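Local coordinates for protein beta-glucoside phosphorylase BglX (Unidentified, PDB 5VQE) that probably catalyses phosphorolysis of beta-glucosides, transferring the glucosyl unit to phosphate, as a member of glycoside hydrolase family 3, at residues K55-M63 with M315-F326; E303-D314 with L337-A346. All blocks are in the same frame, centred on the assembly; numbering follows the deposited sequence.

Interaction 1: K55-M63 with M315-F326. With G2F (2-deoxy-2-fluoro-alpha-D-glucopyranose), chain B.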
loop_
_atom_site.group_PDB
_atom_site.type_symbol
_atom_site.label_atom_id
_atom_site.label_comp_id
_atom_site.label_asym_id
_atom_site.label_seq_id
_atom_site.Cartn_x
_atom_site.Cartn_y
_atom_site.Cartn_z
ATOM N N LYS A 55 11.885 23.158 11.250
ATOM C CA LYS A 55 12.751 23.734 12.279
ATOM C C LYS A 55 14.233 23.557 11.970
ATOM O O LYS A 55 15.048 24.386 12.388
ATOM C CB LYS A 55 12.461 23.102 13.644
ATOM C CG LYS A 55 11.000 23.062 14.025
ATOM N N HIS A 56 14.610 22.479 11.282
ATOM C CA HIS A 56 16.011 22.145 11.092
ATOM C C HIS A 56 16.465 22.295 9.654
ATOM O O HIS A 56 17.673 22.269 9.396
ATOM C CB HIS A 56 16.260 20.710 11.564
ATOM C CG HIS A 56 15.759 20.450 12.948
ATOM N ND1 HIS A 56 16.429 20.882 14.073
ATOM C CD2 HIS A 56 14.641 19.827 13.391
ATOM C CE1 HIS A 56 15.752 20.524 15.149
ATOM N NE2 HIS A 56 14.666 19.880 14.764
ATOM N N PHE A 57 15.530 22.437 8.725
ATOM C CA PHE A 57 15.795 22.579 7.304
ATOM C C PHE A 57 14.454 22.846 6.642
ATOM O O PHE A 57 13.400 22.751 7.276
ATOM C CB PHE A 57 16.462 21.328 6.725
ATOM C CG PHE A 57 15.776 20.047 7.105
ATOM C CD1 PHE A 57 16.263 19.271 8.139
ATOM C CD2 PHE A 57 14.640 19.626 6.433
ATOM C CE1 PHE A 57 15.641 18.096 8.496
ATOM C CE2 PHE A 57 14.012 18.455 6.779
ATOM C CZ PHE A 57 14.511 17.685 7.819
ATOM N N LEU A 58 14.502 23.173 5.356
ATOM C CA LEU A 58 13.285 23.446 4.601
ATOM C C LEU A 58 13.004 22.266 3.676
ATOM O O LEU A 58 13.683 22.110 2.646
ATOM C CB LEU A 58 13.428 24.750 3.811
ATOM C CG LEU A 58 13.748 25.961 4.715
ATOM C CD1 LEU A 58 13.990 27.240 3.897
ATOM C CD2 LEU A 58 12.659 26.203 5.771
ATOM N N PRO A 59 12.042 21.402 4.000
ATOM C CA PRO A 59 11.905 20.141 3.263
ATOM C C PRO A 59 11.307 20.345 1.882
ATOM O O PRO A 59 10.662 21.355 1.586
ATOM C CB PRO A 59 10.974 19.305 4.146
ATOM C CG PRO A 59 10.140 20.309 4.855
ATOM C CD PRO A 59 11.054 21.500 5.092
ATOM N N GLY A 60 11.517 19.341 1.033
ATOM C CA GLY A 60 10.963 19.373 -0.309
ATOM C C GLY A 60 9.557 18.805 -0.378
ATOM O O GLY A 60 8.821 19.094 -1.327
ATOM N N ALA A 61 9.174 18.001 0.612
ATOM C CA ALA A 61 7.879 17.329 0.604
ATOM C C ALA A 61 7.496 16.942 2.025
ATOM O O ALA A 61 8.327 16.950 2.934
ATOM C CB ALA A 61 7.903 16.082 -0.292
ATOM N N VAL A 62 6.211 16.623 2.206
ATOM C CA VAL A 62 5.714 15.988 3.417
ATOM C C VAL A 62 4.788 14.851 3.010
ATOM O O VAL A 62 4.269 14.817 1.893
ATOM C CB VAL A 62 4.967 16.964 4.350
ATOM C CG1 VAL A 62 5.885 18.077 4.801
ATOM C CG2 VAL A 62 3.740 17.539 3.657
ATOM N N MET A 63 4.590 13.912 3.936
ATOM C CA MET A 63 3.573 12.873 3.808
ATOM C C MET A 63 2.663 12.918 5.027
ATOM O O MET A 63 3.145 12.968 6.162
ATOM C CB MET A 63 4.182 11.472 3.689
ATOM C CG MET A 63 3.134 10.422 3.266
ATOM S SD MET A 63 3.470 8.702 3.708
ATOM C CE MET A 63 3.109 8.741 5.459
ATOM N N MET A 315 15.173 11.709 -3.676
ATOM C CA MET A 315 14.566 12.149 -2.428
ATOM C C MET A 315 14.654 11.067 -1.363
ATOM O O MET A 315 14.444 9.878 -1.638
ATOM C CB MET A 315 13.111 12.551 -2.688
ATOM C CG MET A 315 12.292 12.873 -1.472
ATOM S SD MET A 315 10.733 13.709 -1.870
ATOM C CE MET A 315 11.112 14.626 -3.320
ATOM N N LEU A 316 14.975 11.502 -0.141
ATOM C CA LEU A 316 14.974 10.649 1.037
ATOM C C LEU A 316 13.633 10.785 1.733
ATOM O O LEU A 316 13.199 11.902 2.041
ATOM C CB LEU A 316 16.094 11.043 2.003
ATOM C CG LEU A 316 17.524 10.843 1.497
ATOM C CD1 LEU A 316 18.493 11.758 2.229
ATOM C CD2 LEU A 316 17.946 9.407 1.676
ATOM N N THR A 317 12.984 9.658 1.988
ATOM C CA THR A 317 11.650 9.654 2.586
ATOM C C THR A 317 11.792 9.469 4.095
ATOM O O THR A 317 12.047 8.365 4.583
ATOM C CB THR A 317 10.789 8.574 1.946
ATOM O OG1 THR A 317 10.737 8.821 0.535
ATOM C CG2 THR A 317 9.373 8.588 2.512
ATOM N N PHE A 318 11.660 10.577 4.820
ATOM C CA PHE A 318 11.580 10.619 6.277
ATOM C C PHE A 318 12.960 10.640 6.907
ATOM O O PHE A 318 13.930 10.136 6.330
ATOM C CB PHE A 318 10.793 9.441 6.863
ATOM C CG PHE A 318 9.415 9.284 6.300
ATOM C CD1 PHE A 318 8.806 10.322 5.611
ATOM C CD2 PHE A 318 8.723 8.092 6.467
ATOM C CE1 PHE A 318 7.528 10.168 5.088
ATOM C CE2 PHE A 318 7.447 7.935 5.945
ATOM C CZ PHE A 318 6.849 8.973 5.266
ATOM N N THR A 319 13.037 11.229 8.098
ATOM C CA THR A 319 14.258 11.302 8.878
ATOM C C THR A 319 14.067 10.522 10.171
ATOM O O THR A 319 12.947 10.187 10.561
ATOM C CB THR A 319 14.631 12.752 9.206
ATOM O OG1 THR A 319 13.531 13.392 9.865
ATOM C CG2 THR A 319 14.985 13.523 7.941
ATOM N N LEU A 320 15.184 10.244 10.836
ATOM C CA LEU A 320 15.176 9.582 12.135
ATOM C C LEU A 320 15.344 10.648 13.215
ATOM O O LEU A 320 14.358 11.115 13.796
ATOM C CB LEU A 320 16.286 8.523 12.180
ATOM C CG LEU A 320 16.448 7.648 13.419
ATOM C CD1 LEU A 320 15.166 6.888 13.694
ATOM C CD2 LEU A 320 17.623 6.696 13.214
ATOM N N ASN A 321 16.585 11.055 13.471
ATOM C CA ASN A 321 16.854 12.298 14.174
ATOM C C ASN A 321 17.099 13.379 13.130
ATOM O O ASN A 321 18.092 13.291 12.390
ATOM C CB ASN A 321 18.068 12.154 15.091
ATOM C CG ASN A 321 18.331 13.405 15.905
ATOM O OD1 ASN A 321 19.040 14.310 15.466
ATOM N ND2 ASN A 321 17.744 13.469 17.088
ATOM N N PRO A 322 16.231 14.390 13.001
ATOM C CA PRO A 322 16.351 15.300 11.846
ATOM C C PRO A 322 17.584 16.187 11.881
ATOM O O PRO A 322 18.163 16.459 10.822
ATOM C CB PRO A 322 15.053 16.119 11.898
ATOM C CG PRO A 322 14.521 15.942 13.269
ATOM C CD PRO A 322 14.989 14.615 13.759
ATOM N N THR A 323 18.019 16.637 13.058
ATOM C CA THR A 323 19.253 17.408 13.126
ATOM C C THR A 323 20.426 16.574 12.638
ATOM O O THR A 323 21.237 17.031 11.826
ATOM C CB THR A 323 19.489 17.891 14.556
ATOM O OG1 THR A 323 18.387 18.711 14.965
ATOM C CG2 THR A 323 20.789 18.686 14.655
ATOM N N GLU A 324 20.515 15.332 13.112
ATOM C CA GLU A 324 21.623 14.465 12.733
ATOM C C GLU A 324 21.580 14.132 11.247
ATOM O O GLU A 324 22.611 14.171 10.566
ATOM C CB GLU A 324 21.579 13.192 13.572
ATOM C CG GLU A 324 22.494 12.088 13.079
ATOM C CD GLU A 324 22.580 10.933 14.057
ATOM O OE1 GLU A 324 21.574 10.204 14.211
ATOM O OE2 GLU A 324 23.645 10.764 14.684
ATOM N N ASP A 325 20.395 13.805 10.730
ATOM C CA ASP A 325 20.271 13.438 9.325
ATOM C C ASP A 325 20.673 14.589 8.415
ATOM O O ASP A 325 21.379 14.386 7.421
ATOM C CB ASP A 325 18.841 12.989 9.028
ATOM C CG ASP A 325 18.532 11.616 9.600
ATOM O OD1 ASP A 325 19.448 10.981 10.178
ATOM O OD2 ASP A 325 17.372 11.170 9.460
ATOM N N PHE A 326 20.243 15.808 8.740
ATOM C CA PHE A 326 20.593 16.939 7.891
ATOM C C PHE A 326 22.084 17.229 7.968
ATOM O O PHE A 326 22.716 17.524 6.948
ATOM C CB PHE A 326 19.785 18.174 8.282
ATOM C CG PHE A 326 19.892 19.292 7.290
ATOM C CD1 PHE A 326 19.321 19.167 6.040
ATOM C CD2 PHE A 326 20.571 20.461 7.599
ATOM C CE1 PHE A 326 19.415 20.189 5.106
ATOM C CE2 PHE A 326 20.666 21.495 6.671
ATOM C CZ PHE A 326 20.089 21.357 5.426
HETATM C C1 G2F B . 7.921 2.548 3.057
HETATM C C2 G2F B . 6.846 1.531 2.553
HETATM C C3 G2F B . 6.048 2.209 1.399
HETATM C C4 G2F B . 5.469 3.559 1.922
HETATM C C5 G2F B . 6.663 4.443 2.420
HETATM C C6 G2F B . 6.138 5.802 3.034
HETATM O O3 G2F B . 4.942 1.394 1.113
HETATM O O4 G2F B . 4.901 4.224 0.825
HETATM O O5 G2F B . 7.322 3.753 3.468
HETATM O O6 G2F B . 5.162 5.506 3.993
HETATM F F2 G2F B . 7.448 0.420 2.075
#
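The helix start that sets P322, T323 and F326 against H56 and F57 is tied down by D325, whose OD2 accepts the L320 N-H at 2.7 Å from the syn side but tilted out of the carboxylate plane, while OD1 is salt-bridged to R301. From this first turn T323 OG1 lies over one face of the H56 imidazole, 3.1 Å from ND1. F57 makes the main hydrophobic contact. Its CB sits over the face of F326, a CH-pi contact 3.7 Å from the ring centroid, while the ring planes are tilted by only 24° but displaced so far that little of one ring lies over the other. A chi1 of 49° places CG on the side flanked by both backbone N and C and lays the F57 ring alongside F326; the P322 carbonyl O meets its edge. T319 offers only CG2 to F57; its OG1 is bonded to E40. At the sugar end, M63 SD meets the edge of F318, 3.7 Å from CZ, in a Met-aromatic contact. The same SD is 3.6 Å from G2F O6, and F318 CE2 is 3.8 Å from G2F C6. The pair thus gives the sugar's hydroxymethyl group a sulfur-and-aromatic surface, whereas N92, K193, H194 and R163 hydrogen-bond the ligand.

Interaction 2: E303-D314 with L337-A346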
loop_
_atom_site.group_PDB
_atom_site.type_symbol
_atom_site.label_atom_id
_atom_site.label_comp_id
_atom_site.label_asym_id
_atom_site.label_seq_id
_atom_site.Cartn_x
_atom_site.Cartn_y
_atom_site.Cartn_z
ATOM N N GLU A 303 26.887 7.766 6.463
ATOM C CA GLU A 303 27.273 7.509 5.081
ATOM C C GLU A 303 26.066 7.243 4.187
ATOM O O GLU A 303 26.086 7.611 3.006
ATOM C CB GLU A 303 28.210 6.297 5.002
ATOM C CG GLU A 303 29.553 6.459 5.697
ATOM C CD GLU A 303 30.272 5.123 5.886
ATOM O OE1 GLU A 303 29.839 4.110 5.286
ATOM O OE2 GLU A 303 31.263 5.084 6.644
ATOM N N ALA A 304 25.021 6.606 4.727
ATOM C CA ALA A 304 23.934 6.097 3.890
ATOM C C ALA A 304 23.148 7.229 3.245
ATOM O O ALA A 304 22.829 7.173 2.052
ATOM C CB ALA A 304 23.001 5.215 4.713
ATOM N N LEU A 305 22.806 8.257 4.020
ATOM C CA LEU A 305 21.898 9.284 3.514
ATOM C C LEU A 305 22.449 9.977 2.276
ATOM O O LEU A 305 21.742 10.010 1.254
ATOM C CB LEU A 305 21.559 10.265 4.645
ATOM C CG LEU A 305 20.851 9.612 5.852
ATOM C CD1 LEU A 305 20.576 10.603 6.962
ATOM C CD2 LEU A 305 19.532 8.937 5.462
ATOM N N PRO A 306 23.674 10.511 2.264
ATOM C CA PRO A 306 24.185 11.081 1.011
ATOM C C PRO A 306 24.438 10.034 -0.050
ATOM O O PRO A 306 24.317 10.335 -1.242
ATOM C CB PRO A 306 25.481 11.777 1.441
ATOM C CG PRO A 306 25.898 11.071 2.692
ATOM C CD PRO A 306 24.634 10.663 3.373
ATOM N N THR A 307 24.768 8.803 0.345
ATOM C CA THR A 307 25.051 7.767 -0.642
ATOM C C THR A 307 23.797 7.390 -1.418
ATOM O O THR A 307 23.872 7.124 -2.624
ATOM C CB THR A 307 25.657 6.540 0.042
ATOM O OG1 THR A 307 26.959 6.867 0.558
ATOM C CG2 THR A 307 25.782 5.366 -0.924
ATOM N N SER A 308 22.634 7.349 -0.759
ATOM C CA SER A 308 21.402 7.086 -1.501
ATOM C C SER A 308 21.242 8.086 -2.633
ATOM O O SER A 308 20.948 7.712 -3.774
ATOM C CB SER A 308 20.179 7.134 -0.582
ATOM O OG SER A 308 20.164 6.051 0.321
ATOM N N ILE A 309 21.454 9.371 -2.337
ATOM C CA ILE A 309 21.297 10.401 -3.357
ATOM C C ILE A 309 22.359 10.247 -4.436
ATOM O O ILE A 309 22.059 10.293 -5.635
ATOM C CB ILE A 309 21.344 11.804 -2.726
ATOM C CG1 ILE A 309 20.288 11.945 -1.620
ATOM C CG2 ILE A 309 21.133 12.861 -3.786
ATOM C CD1 ILE A 309 18.854 11.677 -2.073
ATOM N N GLN A 310 23.620 10.079 -4.027
ATOM C CA GLN A 310 24.696 9.918 -4.997
ATOM C C GLN A 310 24.430 8.740 -5.926
ATOM O O GLN A 310 24.746 8.801 -7.121
ATOM C CB GLN A 310 26.032 9.737 -4.281
ATOM C CG GLN A 310 27.245 9.699 -5.223
ATOM C CD GLN A 310 27.419 10.972 -6.014
ATOM O OE1 GLN A 310 27.055 12.062 -5.563
ATOM N NE2 GLN A 310 27.980 10.845 -7.206
ATOM N N ASN A 311 23.853 7.660 -5.401
ATOM C CA ASN A 311 23.682 6.446 -6.184
ATOM C C ASN A 311 22.383 6.419 -6.977
ATOM O O ASN A 311 22.105 5.415 -7.643
ATOM C CB ASN A 311 23.778 5.220 -5.268
ATOM C CG ASN A 311 25.204 4.955 -4.806
ATOM O OD1 ASN A 311 26.119 5.699 -5.146
ATOM N ND2 ASN A 311 25.396 3.902 -4.021
ATOM N N GLY A 312 21.588 7.487 -6.942
ATOM C CA GLY A 312 20.497 7.615 -7.889
ATOM C C GLY A 312 19.149 8.023 -7.332
ATOM O O GLY A 312 18.234 8.326 -8.102
ATOM N N ALA A 313 19.001 8.037 -6.012
ATOM C CA ALA A 313 17.766 8.519 -5.410
ATOM C C ALA A 313 17.711 10.038 -5.480
ATOM O O ALA A 313 18.718 10.718 -5.274
ATOM C CB ALA A 313 17.664 8.055 -3.959
ATOM N N ASP A 314 16.530 10.569 -5.788
ATOM C CA ASP A 314 16.336 12.013 -5.798
ATOM C C ASP A 314 15.847 12.543 -4.463
ATOM O O ASP A 314 16.095 13.716 -4.141
ATOM C CB ASP A 314 15.335 12.408 -6.889
ATOM C CG ASP A 314 15.791 11.995 -8.273
ATOM O OD1 ASP A 314 16.976 12.231 -8.606
ATOM O OD2 ASP A 314 14.968 11.423 -9.023
ATOM N N LEU A 337 30.971 12.564 -0.452
ATOM C CA LEU A 337 30.069 11.419 -0.576
ATOM C C LEU A 337 28.913 11.736 -1.510
ATOM O O LEU A 337 28.373 10.841 -2.172
ATOM C CB LEU A 337 29.530 11.007 0.793
ATOM C CG LEU A 337 30.306 9.927 1.542
ATOM C CD1 LEU A 337 31.809 10.123 1.453
ATOM C CD2 LEU A 337 29.855 9.933 2.986
ATOM N N LEU A 338 28.515 13.000 -1.562
ATOM C CA LEU A 338 27.506 13.489 -2.485
ATOM C C LEU A 338 28.125 14.638 -3.260
ATOM O O LEU A 338 28.664 15.572 -2.657
ATOM C CB LEU A 338 26.258 13.961 -1.736
ATOM C CG LEU A 338 25.213 14.738 -2.544
ATOM C CD1 LEU A 338 24.623 13.874 -3.637
ATOM C CD2 LEU A 338 24.122 15.253 -1.635
ATOM N N THR A 339 28.074 14.564 -4.579
ATOM C CA THR A 339 28.653 15.626 -5.385
ATOM C C THR A 339 27.660 16.769 -5.559
ATOM O O THR A 339 26.439 16.577 -5.537
ATOM C CB THR A 339 29.084 15.097 -6.754
ATOM O OG1 THR A 339 27.929 14.736 -7.514
ATOM C CG2 THR A 339 29.989 13.883 -6.596
ATOM N N HIS A 340 28.205 17.978 -5.709
ATOM C CA HIS A 340 27.372 19.142 -5.989
ATOM C C HIS A 340 26.621 18.981 -7.297
ATOM O O HIS A 340 25.520 19.521 -7.454
ATOM C CB HIS A 340 28.232 20.407 -6.040
ATOM C CG HIS A 340 28.734 20.843 -4.702
ATOM N ND1 HIS A 340 28.134 21.851 -3.979
ATOM C CD2 HIS A 340 29.762 20.396 -3.948
ATOM C CE1 HIS A 340 28.781 22.012 -2.838
ATOM N NE2 HIS A 340 29.772 21.142 -2.795
ATOM N N GLU A 341 27.202 18.245 -8.243
ATOM C CA GLU A 341 26.575 18.075 -9.545
ATOM C C GLU A 341 25.388 17.119 -9.456
ATOM O O GLU A 341 24.348 17.336 -10.092
ATOM C CB GLU A 341 27.622 17.582 -10.545
ATOM C CG GLU A 341 28.695 18.639 -10.898
ATOM C CD GLU A 341 29.841 18.767 -9.877
ATOM O OE1 GLU A 341 29.948 17.946 -8.934
ATOM O OE2 GLU A 341 30.649 19.708 -10.031
ATOM N N ARG A 342 25.516 16.072 -8.645
ATOM C CA ARG A 342 24.402 15.162 -8.423
ATOM C C ARG A 342 23.323 15.810 -7.554
ATOM O O ARG A 342 22.127 15.568 -7.754
ATOM C CB ARG A 342 24.937 13.883 -7.796
ATOM C CG ARG A 342 23.903 12.868 -7.419
ATOM C CD ARG A 342 23.153 12.252 -8.584
ATOM N NE ARG A 342 21.904 11.737 -8.039
ATOM C CZ ARG A 342 20.688 11.965 -8.518
ATOM N NH1 ARG A 342 20.504 12.653 -9.632
ATOM N NH2 ARG A 342 19.640 11.463 -7.878
ATOM N N LEU A 343 23.722 16.633 -6.584
ATOM C CA LEU A 343 22.743 17.384 -5.805
ATOM C C LEU A 343 21.864 18.236 -6.712
ATOM O O LEU A 343 20.634 18.238 -6.586
ATOM C CB LEU A 343 23.453 18.260 -4.773
ATOM C CG LEU A 343 22.565 19.209 -3.971
ATOM C CD1 LEU A 343 21.538 18.426 -3.166
ATOM C CD2 LEU A 343 23.411 20.071 -3.046
ATOM N N ASP A 344 22.481 18.968 -7.643
ATOM C CA ASP A 344 21.711 19.833 -8.529
ATOM C C ASP A 344 20.779 19.029 -9.419
ATOM O O ASP A 344 19.685 19.493 -9.754
ATOM C CB ASP A 344 22.646 20.687 -9.388
ATOM C CG ASP A 344 23.242 21.848 -8.625
ATOM O OD1 ASP A 344 22.799 22.106 -7.491
ATOM O OD2 ASP A 344 24.155 22.510 -9.158
ATOM N N GLU A 345 21.191 17.825 -9.808
ATOM C CA GLU A 345 20.373 17.008 -10.693
ATOM C C GLU A 345 19.179 16.426 -9.949
ATOM O O GLU A 345 18.070 16.352 -10.491
ATOM C CB GLU A 345 21.239 15.906 -11.299
ATOM C CG GLU A 345 20.570 15.099 -12.385
ATOM C CD GLU A 345 21.460 13.988 -12.896
ATOM O OE1 GLU A 345 22.091 13.298 -12.062
ATOM O OE2 GLU A 345 21.543 13.815 -14.129
ATOM N N ALA A 346 19.380 16.026 -8.698
ATOM C CA ALA A 346 18.263 15.558 -7.885
ATOM C C ALA A 346 17.249 16.672 -7.665
ATOM O O ALA A 346 16.042 16.480 -7.852
ATOM C CB ALA A 346 18.787 15.026 -6.552
HETATM O O HOH W 1 28.532 8.167 -1.767
HETATM O O HOH W 2 28.440 12.876 -9.613
HETATM O O HOH W 3 17.850 13.572 -10.820
#
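Helix 303-310 and helix 340-346 cross at 69° with their axes 10.2 Å apart, and the chains draw closer at Q310 beside L338 and at D314 beside A346. R342 makes most of the direct polar bonds. With CG anti to the backbone N (chi1 176°) and a bend at chi2, its chain reaches across the C-terminal end of helix 303-310, where NE donates to I309 O at 2.8 Å, almost straight and in the guanidinium plane. That carbonyl also takes the G312 N-H from the opposite face, part of the Schellman motif ending the helix. R342 NH2 adds a salt bridge to D314 OD1 at 2.9 Å, approaching from above the carboxylate plane, and a weak bond to A313 O. NH1 pairs with E345 OE1, and one water joins NH1 to D314 OD1. Several partners thus fix the rotation of the guanidinium, and A346 CB packs over one of its faces, toward the rim.

Q310, bent at chi2, turns its amide to the start of the other helix: OE1 accepts T339 N-H at 2.9 Å, while T339 OG1 caps R342 N. Beside these bonds, I309 CG2 packs 3.6 Å from L338 CD1, and P306 CB lies 3.9 Å from L338 CB, with L337 alongside the proline. L338 also touches L34 of helix 30-36, whereas I309 touches L316 of strand 316-317, and D314 OD2 forms a salt bridge with R276 of helix 268-278 and accepts a hydrogen bond from the backbone N of I285 in strand 284-287.

In the fold
The segments alternate along the chain: 55-63, 303-314, 315-326, then 337-346. Interaction 2 therefore begins on helix 301-310, just before the strand 316-317 and helix 322-335 used by interaction 1, and ends on the next helix, 340-356. Their centres lie 15 Å apart, and they touch directly: L316 packs on L305, S308 and I309, and D325 on L305. Interaction 1 spans strand 38-42, which lies between strands 61-64 and 316-317 in the parallel sheet, and reaches the sugar; interaction 2 joins outer helices of the same TIM-barrel-clan domain. Together they connect the last strand of that sheet to both the ligand pocket and the surrounding helices.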